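Local atomic coordinates of cytochrome P450 RhF (Acinetobacter radioresistens, PDB entry 6RO8), a protein that probably acts as a heme-dependent monooxygenase, this chain being the heme domain of a longer protein with predicted flavin and iron-sulfur reductase parts. Residues L99-K104 against Q209-A214; M167-P172 against E189-A194. All coordinates share one frame; numbering follows the deposited sequence.

Contact 1 (L99-K104 against Q209-A214); sequences LKILEK and QQLEVA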
loop_
_atom_site.group_PDB
_atom_site.type_symbol
_atom_site.label_atom_id
_atom_site.label_comp_id
_atom_site.label_asym_id
_atom_site.label_seq_id
_atom_site.Cartn_x
_atom_site.Cartn_y
_atom_site.Cartn_z
ATOM N N LEU A 99 -5.572 21.276 -13.031
ATOM C CA LEU A 99 -6.553 21.629 -12.018
ATOM C C LEU A 99 -7.931 21.810 -12.638
ATOM O O LEU A 99 -8.947 21.501 -12.000
ATOM C CB LEU A 99 -6.102 22.889 -11.278
ATOM C CG LEU A 99 -4.996 22.612 -10.249
ATOM C CD1 LEU A 99 -4.553 23.867 -9.532
ATOM C CD2 LEU A 99 -5.463 21.562 -9.247
ATOM N N LYS A 100 -7.996 22.255 -13.890
ATOM C CA LYS A 100 -9.298 22.440 -14.497
ATOM C C LYS A 100 -9.796 21.221 -15.242
ATOM O O LYS A 100 -11.015 21.077 -15.407
ATOM C CB LYS A 100 -9.289 23.599 -15.435
ATOM C CG LYS A 100 -9.800 24.745 -14.730
ATOM C CD LYS A 100 -8.926 25.168 -13.480
ATOM C CE LYS A 100 -9.659 26.083 -12.514
ATOM N NZ LYS A 100 -10.450 27.041 -13.297
ATOM N N ILE A 101 -8.912 20.288 -15.596
ATOM C CA ILE A 101 -9.415 18.999 -16.029
ATOM C C ILE A 101 -10.236 18.413 -14.895
ATOM O O ILE A 101 -11.415 18.072 -15.062
ATOM C CB ILE A 101 -8.255 18.084 -16.464
ATOM C CG1 ILE A 101 -7.702 18.526 -17.818
ATOM C CG2 ILE A 101 -8.719 16.632 -16.498
ATOM C CD1 ILE A 101 -6.251 18.096 -18.083
ATOM N N LEU A 102 -9.662 18.455 -13.685
ATOM C CA LEU A 102 -10.361 18.005 -12.487
ATOM C C LEU A 102 -11.637 18.808 -12.250
ATOM O O LEU A 102 -12.663 18.242 -11.865
ATOM C CB LEU A 102 -9.423 18.101 -11.284
ATOM C CG LEU A 102 -8.214 17.153 -11.320
ATOM C CD1 LEU A 102 -7.270 17.351 -10.135
ATOM C CD2 LEU A 102 -8.677 15.710 -11.380
ATOM N N GLU A 103 -11.585 20.130 -12.452
ATOM C CA GLU A 103 -12.780 20.953 -12.303
ATOM C C GLU A 103 -13.880 20.504 -13.256
ATOM O O GLU A 103 -15.066 20.520 -12.902
ATOM C CB GLU A 103 -12.432 22.421 -12.553
ATOM C CG GLU A 103 -12.098 23.205 -11.313
ATOM C CD GLU A 103 -13.322 23.520 -10.500
ATOM O OE1 GLU A 103 -14.409 23.665 -11.100
ATOM O OE2 GLU A 103 -13.197 23.614 -9.262
ATOM N N LYS A 104 -13.504 20.116 -14.481
ATOM C CA LYS A 104 -14.480 19.613 -15.441
ATOM C C LYS A 104 -15.225 18.413 -14.877
ATOM O O LYS A 104 -16.441 18.293 -15.048
ATOM C CB LYS A 104 -13.790 19.256 -16.761
ATOM C CG LYS A 104 -14.726 18.645 -17.811
ATOM C CD LYS A 104 -14.191 17.325 -18.404
ATOM C CE LYS A 104 -15.177 16.718 -19.434
ATOM N NZ LYS A 104 -16.199 15.787 -18.830
ATOM N N GLN A 209 2.702 13.769 -19.102
ATOM C CA GLN A 209 1.706 12.892 -18.498
ATOM C C GLN A 209 0.702 13.618 -17.626
ATOM O O GLN A 209 -0.400 13.101 -17.420
ATOM C CB GLN A 209 2.373 11.843 -17.628
ATOM C CG GLN A 209 3.603 11.256 -18.195
ATOM C CD GLN A 209 4.181 10.264 -17.240
ATOM O OE1 GLN A 209 5.184 10.534 -16.585
ATOM N NE2 GLN A 209 3.521 9.116 -17.114
ATOM N N GLN A 210 1.079 14.769 -17.062
ATOM C CA GLN A 210 0.256 15.395 -16.030
ATOM C C GLN A 210 -1.180 15.593 -16.502
ATOM O O GLN A 210 -2.132 15.368 -15.741
ATOM C CB GLN A 210 0.883 16.724 -15.598
ATOM C CG GLN A 210 2.087 16.544 -14.674
ATOM C CD GLN A 210 2.874 17.828 -14.458
ATOM O OE1 GLN A 210 2.371 18.926 -14.706
ATOM N NE2 GLN A 210 4.125 17.694 -14.012
ATOM N N LEU A 211 -1.361 15.980 -17.762
ATOM C CA LEU A 211 -2.716 16.142 -18.278
ATOM C C LEU A 211 -3.434 14.798 -18.364
ATOM O O LEU A 211 -4.572 14.665 -17.901
ATOM C CB LEU A 211 -2.672 16.826 -19.638
ATOM C CG LEU A 211 -2.836 18.341 -19.608
ATOM C CD1 LEU A 211 -2.097 18.957 -18.431
ATOM C CD2 LEU A 211 -2.344 18.940 -20.920
ATOM N N GLU A 212 -2.784 13.791 -18.960
ATOM C CA GLU A 212 -3.390 12.467 -19.056
ATOM C C GLU A 212 -3.761 11.946 -17.685
ATOM O O GLU A 212 -4.862 11.418 -17.489
ATOM C CB GLU A 212 -2.432 11.490 -19.734
ATOM C CG GLU A 212 -1.623 12.095 -20.865
ATOM C CD GLU A 212 -0.765 11.063 -21.573
ATOM O OE1 GLU A 212 -0.229 11.385 -22.657
ATOM O OE2 GLU A 212 -0.630 9.934 -21.038
ATOM N N VAL A 213 -2.851 12.085 -16.720
ATOM C CA VAL A 213 -3.121 11.605 -15.367
ATOM C C VAL A 213 -4.320 12.333 -14.778
ATOM O O VAL A 213 -5.183 11.716 -14.134
ATOM C CB VAL A 213 -1.871 11.755 -14.477
ATOM C CG1 VAL A 213 -2.139 11.163 -13.123
ATOM C CG2 VAL A 213 -0.677 11.059 -15.113
ATOM N N ALA A 214 -4.397 13.654 -14.994
ATOM C CA ALA A 214 -5.539 14.420 -14.507
ATOM C C ALA A 214 -6.836 13.922 -15.131
ATOM O O ALA A 214 -7.823 13.678 -14.425
ATOM C CB ALA A 214 -5.334 15.909 -14.784
#

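Contact 2 (M167-P172 against E189-A194); sequences MLWEIP and ELRKFA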
loop_
_atom_site.group_PDB
_atom_site.type_symbol
_atom_site.label_atom_id
_atom_site.label_comp_id
_atom_site.label_asym_id
_atom_site.label_seq_id
_atom_site.Cartn_x
_atom_site.Cartn_y
_atom_site.Cartn_z
ATOM N N MET A 167 -1.614 -13.589 -12.731
ATOM C CA MET A 167 -2.525 -13.679 -11.596
ATOM C C MET A 167 -2.336 -12.561 -10.572
ATOM O O MET A 167 -3.303 -12.172 -9.900
ATOM C CB MET A 167 -2.382 -15.046 -10.892
ATOM C CG MET A 167 -0.963 -15.362 -10.398
ATOM S SD MET A 167 -0.728 -17.011 -9.697
ATOM C CE MET A 167 -2.297 -17.348 -8.990
ATOM N N LEU A 168 -1.122 -11.999 -10.470
ATOM C CA LEU A 168 -0.783 -11.272 -9.248
ATOM C C LEU A 168 -1.514 -9.930 -9.134
ATOM O O LEU A 168 -1.806 -9.500 -8.017
ATOM C CB LEU A 168 0.736 -11.101 -9.126
ATOM C CG LEU A 168 1.511 -12.339 -8.609
ATOM C CD1 LEU A 168 2.949 -11.999 -8.248
ATOM C CD2 LEU A 168 0.828 -13.097 -7.432
ATOM N N TRP A 169 -1.840 -9.253 -10.239
ATOM C CA TRP A 169 -2.698 -8.078 -10.100
ATOM C C TRP A 169 -4.176 -8.391 -10.312
ATOM O O TRP A 169 -5.040 -7.767 -9.682
ATOM C CB TRP A 169 -2.258 -6.959 -11.056
ATOM C CG TRP A 169 -2.678 -7.102 -12.473
ATOM C CD1 TRP A 169 -1.946 -7.637 -13.493
ATOM C CD2 TRP A 169 -3.919 -6.669 -13.052
ATOM N NE1 TRP A 169 -2.659 -7.581 -14.673
ATOM C CE2 TRP A 169 -3.874 -6.996 -14.428
ATOM C CE3 TRP A 169 -5.068 -6.050 -12.540
ATOM C CZ2 TRP A 169 -4.933 -6.724 -15.292
ATOM C CZ3 TRP A 169 -6.111 -5.781 -13.397
ATOM C CH2 TRP A 169 -6.039 -6.119 -14.759
ATOM N N GLU A 170 -4.488 -9.376 -11.145
ATOM C CA GLU A 170 -5.878 -9.594 -11.517
ATOM C C GLU A 170 -6.684 -10.191 -10.365
ATOM O O GLU A 170 -7.832 -9.798 -10.135
ATOM C CB GLU A 170 -5.912 -10.496 -12.734
ATOM C CG GLU A 170 -7.022 -10.269 -13.693
ATOM C CD GLU A 170 -7.019 -11.379 -14.696
ATOM O OE1 GLU A 170 -5.899 -11.812 -15.056
ATOM O OE2 GLU A 170 -8.110 -11.857 -15.074
ATOM N N ILE A 171 -6.109 -11.137 -9.629
ATOM C CA ILE A 171 -6.854 -11.801 -8.562
ATOM C C ILE A 171 -7.121 -10.841 -7.401
ATOM O O ILE A 171 -8.279 -10.728 -6.975
ATOM C CB ILE A 171 -6.138 -13.083 -8.104
ATOM C CG1 ILE A 171 -6.432 -14.209 -9.097
ATOM C CG2 ILE A 171 -6.578 -13.484 -6.704
ATOM C CD1 ILE A 171 -5.677 -15.497 -8.818
ATOM N N PRO A 172 -6.120 -10.127 -6.855
ATOM C CA PRO A 172 -6.438 -9.166 -5.786
ATOM C C PRO A 172 -7.487 -8.164 -6.207
ATOM O O PRO A 172 -8.361 -7.822 -5.399
ATOM C CB PRO A 172 -5.090 -8.489 -5.503
ATOM C CG PRO A 172 -4.100 -9.462 -5.959
ATOM C CD PRO A 172 -4.688 -10.086 -7.180
ATOM N N GLU A 189 -9.208 -1.331 -17.612
ATOM C CA GLU A 189 -9.614 0.046 -17.355
ATOM C C GLU A 189 -9.553 0.365 -15.866
ATOM O O GLU A 189 -9.069 1.431 -15.464
ATOM C CB GLU A 189 -11.016 0.288 -17.900
ATOM C CG GLU A 189 -11.288 1.728 -18.299
ATOM C CD GLU A 189 -10.451 2.195 -19.487
ATOM O OE1 GLU A 189 -9.851 1.342 -20.187
ATOM O OE2 GLU A 189 -10.396 3.424 -19.722
ATOM N N LEU A 190 -10.055 -0.546 -15.031
ATOM C CA LEU A 190 -9.899 -0.381 -13.592
ATOM C C LEU A 190 -8.434 -0.269 -13.225
ATOM O O LEU A 190 -8.060 0.512 -12.339
ATOM C CB LEU A 190 -10.530 -1.552 -12.855
ATOM C CG LEU A 190 -12.013 -1.343 -12.595
ATOM C CD1 LEU A 190 -12.708 -2.679 -12.443
ATOM C CD2 LEU A 190 -12.165 -0.508 -11.360
ATOM N N ARG A 191 -7.587 -1.040 -13.911
ATOM C CA ARG A 191 -6.167 -1.009 -13.610
ATOM C C ARG A 191 -5.571 0.366 -13.895
ATOM O O ARG A 191 -4.876 0.935 -13.044
ATOM C CB ARG A 191 -5.445 -2.092 -14.394
ATOM C CG ARG A 191 -4.101 -2.416 -13.804
ATOM C CD ARG A 191 -3.212 -3.028 -14.848
ATOM N NE ARG A 191 -1.970 -3.531 -14.272
ATOM C CZ ARG A 191 -1.219 -4.474 -14.833
ATOM N NH1 ARG A 191 -1.595 -5.027 -15.984
ATOM N NH2 ARG A 191 -0.095 -4.866 -14.244
ATOM N N LYS A 192 -5.833 0.935 -15.073
ATOM C CA LYS A 192 -5.170 2.204 -15.341
ATOM C C LYS A 192 -5.754 3.322 -14.485
ATOM O O LYS A 192 -5.034 4.262 -14.128
ATOM C CB LYS A 192 -5.191 2.537 -16.838
ATOM C CG LYS A 192 -6.517 2.528 -17.508
ATOM C CD LYS A 192 -6.355 2.797 -19.009
ATOM C CE LYS A 192 -5.496 1.725 -19.685
ATOM N NZ LYS A 192 -6.020 1.386 -21.051
ATOM N N PHE A 193 -7.029 3.215 -14.106
ATOM C CA PHE A 193 -7.573 4.078 -13.062
ATOM C C PHE A 193 -6.680 4.081 -11.821
ATOM O O PHE A 193 -6.395 5.144 -11.250
ATOM C CB PHE A 193 -8.982 3.620 -12.685
ATOM C CG PHE A 193 -10.073 4.260 -13.493
ATOM C CD1 PHE A 193 -9.801 5.319 -14.340
ATOM C CD2 PHE A 193 -11.378 3.800 -13.407
ATOM C CE1 PHE A 193 -10.812 5.911 -15.081
ATOM C CE2 PHE A 193 -12.391 4.392 -14.147
ATOM C CZ PHE A 193 -12.105 5.446 -14.985
ATOM N N ALA A 194 -6.225 2.900 -11.394
ATOM C CA ALA A 194 -5.394 2.816 -10.198
ATOM C C ALA A 194 -4.024 3.434 -10.429
ATOM O O ALA A 194 -3.474 4.095 -9.536
ATOM C CB ALA A 194 -5.245 1.363 -9.764
#

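Contact 1 (L99-K104 against Q209-A214)
Ile101 and Ala214 join two helices of the cytochrome P450 lid region, the short helix 96-104, which matches the B' helix by its place in the chain, and the long helix 207-233, which matches helix G. The two run nearly parallel here, their local axes 17° apart and 9.2 Å from each other at closest approach. Ile101 does most of the bridging. Its CB points toward the other helix, and its two branches divide the work: CG2, anti to the backbone N, lies against the backbone of Ala214, with CG2 3.6 Å from Ala214 C, while CG1, beside the backbone N, carries CD1 to Leu211, where CD1 lies 3.7 Å from Leu211 CG. The Ile101 and Leu211 side chains cross at about a right angle, a methyl end meeting a branch point. Three residues after Leu211, Ala214 directs its single methyl back at the isoleucine, with Ala214 CB 3.9 Å from Ile101 CG2; with nothing beyond CB, the beta-branched neighbour can settle onto the main chain itself.

In P450s the B' region and the F and G helices flank the distal side of the heme and are commonly the mobile part of the fold; here an apolar strip joins two of them, without hydrogen bonds or salt bridges between the segments. Leu102 extends that strip at one side. Its first torsion (chi1 -66°) puts CG beside the backbone N, and the branch CD2 then lies 3.8 Å from Ala214 O, while the same side chain touches Val217 further along helix 207-233. Ile101 likewise packs on Glu215. Polar ends turn to partners beyond the contact: Glu103 OE1 forms a salt bridge with Lys106, and Gln210 NE2 donates to the carbonyl oxygen of Pro205.

Contact 2 (M167-P172 against E189-A194)
Trp169 and Arg191 approach each other across a gap that leaves their CA atoms 8.6 Å apart, Trp169 sitting at the junction of helix 163-168 and helix 170-179, Arg191 within helix 187-202. Backbones so far apart are bridged by side chains, and each residue directs its CB toward the other segment. The indole turns one face to the arginine, while CB of the following Glu170 lies over the opposite face, so the ring is sandwiched. Arg191 reaches over it with CG anti to the backbone N (chi1 -161°) and an extended chain from CG to NE, which lays the aliphatic part and then the guanidinium along the indole in turn. CD stands above the six-membered ring in a CH-pi contact, 3.9 Å from CD to that ring's centroid. Further out, CZ is 3.5 Å from the centroid of the five-membered ring, a cation-pi interaction, and the planes of guanidinium and indole are inclined by 22°, a flat stack.

By position in the sequence, these helices match E and F of the P450 fold, and the pair joins the N-terminal part of helix 187-202 to the E-helix junction, which packs on the helical core. That core includes helix 273-288 and helix 384-401, on both of which Leu168 packs. NH1 comes close to Trp169 NE1, but both are donors and no hydrogen bond joins them. The indole N-H is instead spent on Gln165 OE1, four residues back in the preceding helix 163-168, a bond that should fix the rotation of the ring beneath the guanidinium.

A cation resting on a pi face in this way leaves its N-H groups pointing within the guanidinium plane, where they could meet other partners, while the aromatic surface probably stabilises the positive charge.

Contacts 1 and 2 each fasten one of two successive helices to a different partner: contact 2 ties helix 187-202 to the junction of helices 163-168 and 170-179, and contact 1 ties helix 207-233, the next along the chain, to helix 96-104. Their centres are 22 Å apart and their nearest atoms about 7 Å, without touching, and in sequence contact 2 is nested inside the loop that contact 1 closes. Contact 1 is peripheral, its centre 24 Å from that of the chain, against 14 Å for contact 2. Both lie away from the heme and histidine sites; the Trp169 side chain of contact 2 remains about 13 Å from each of these ligands.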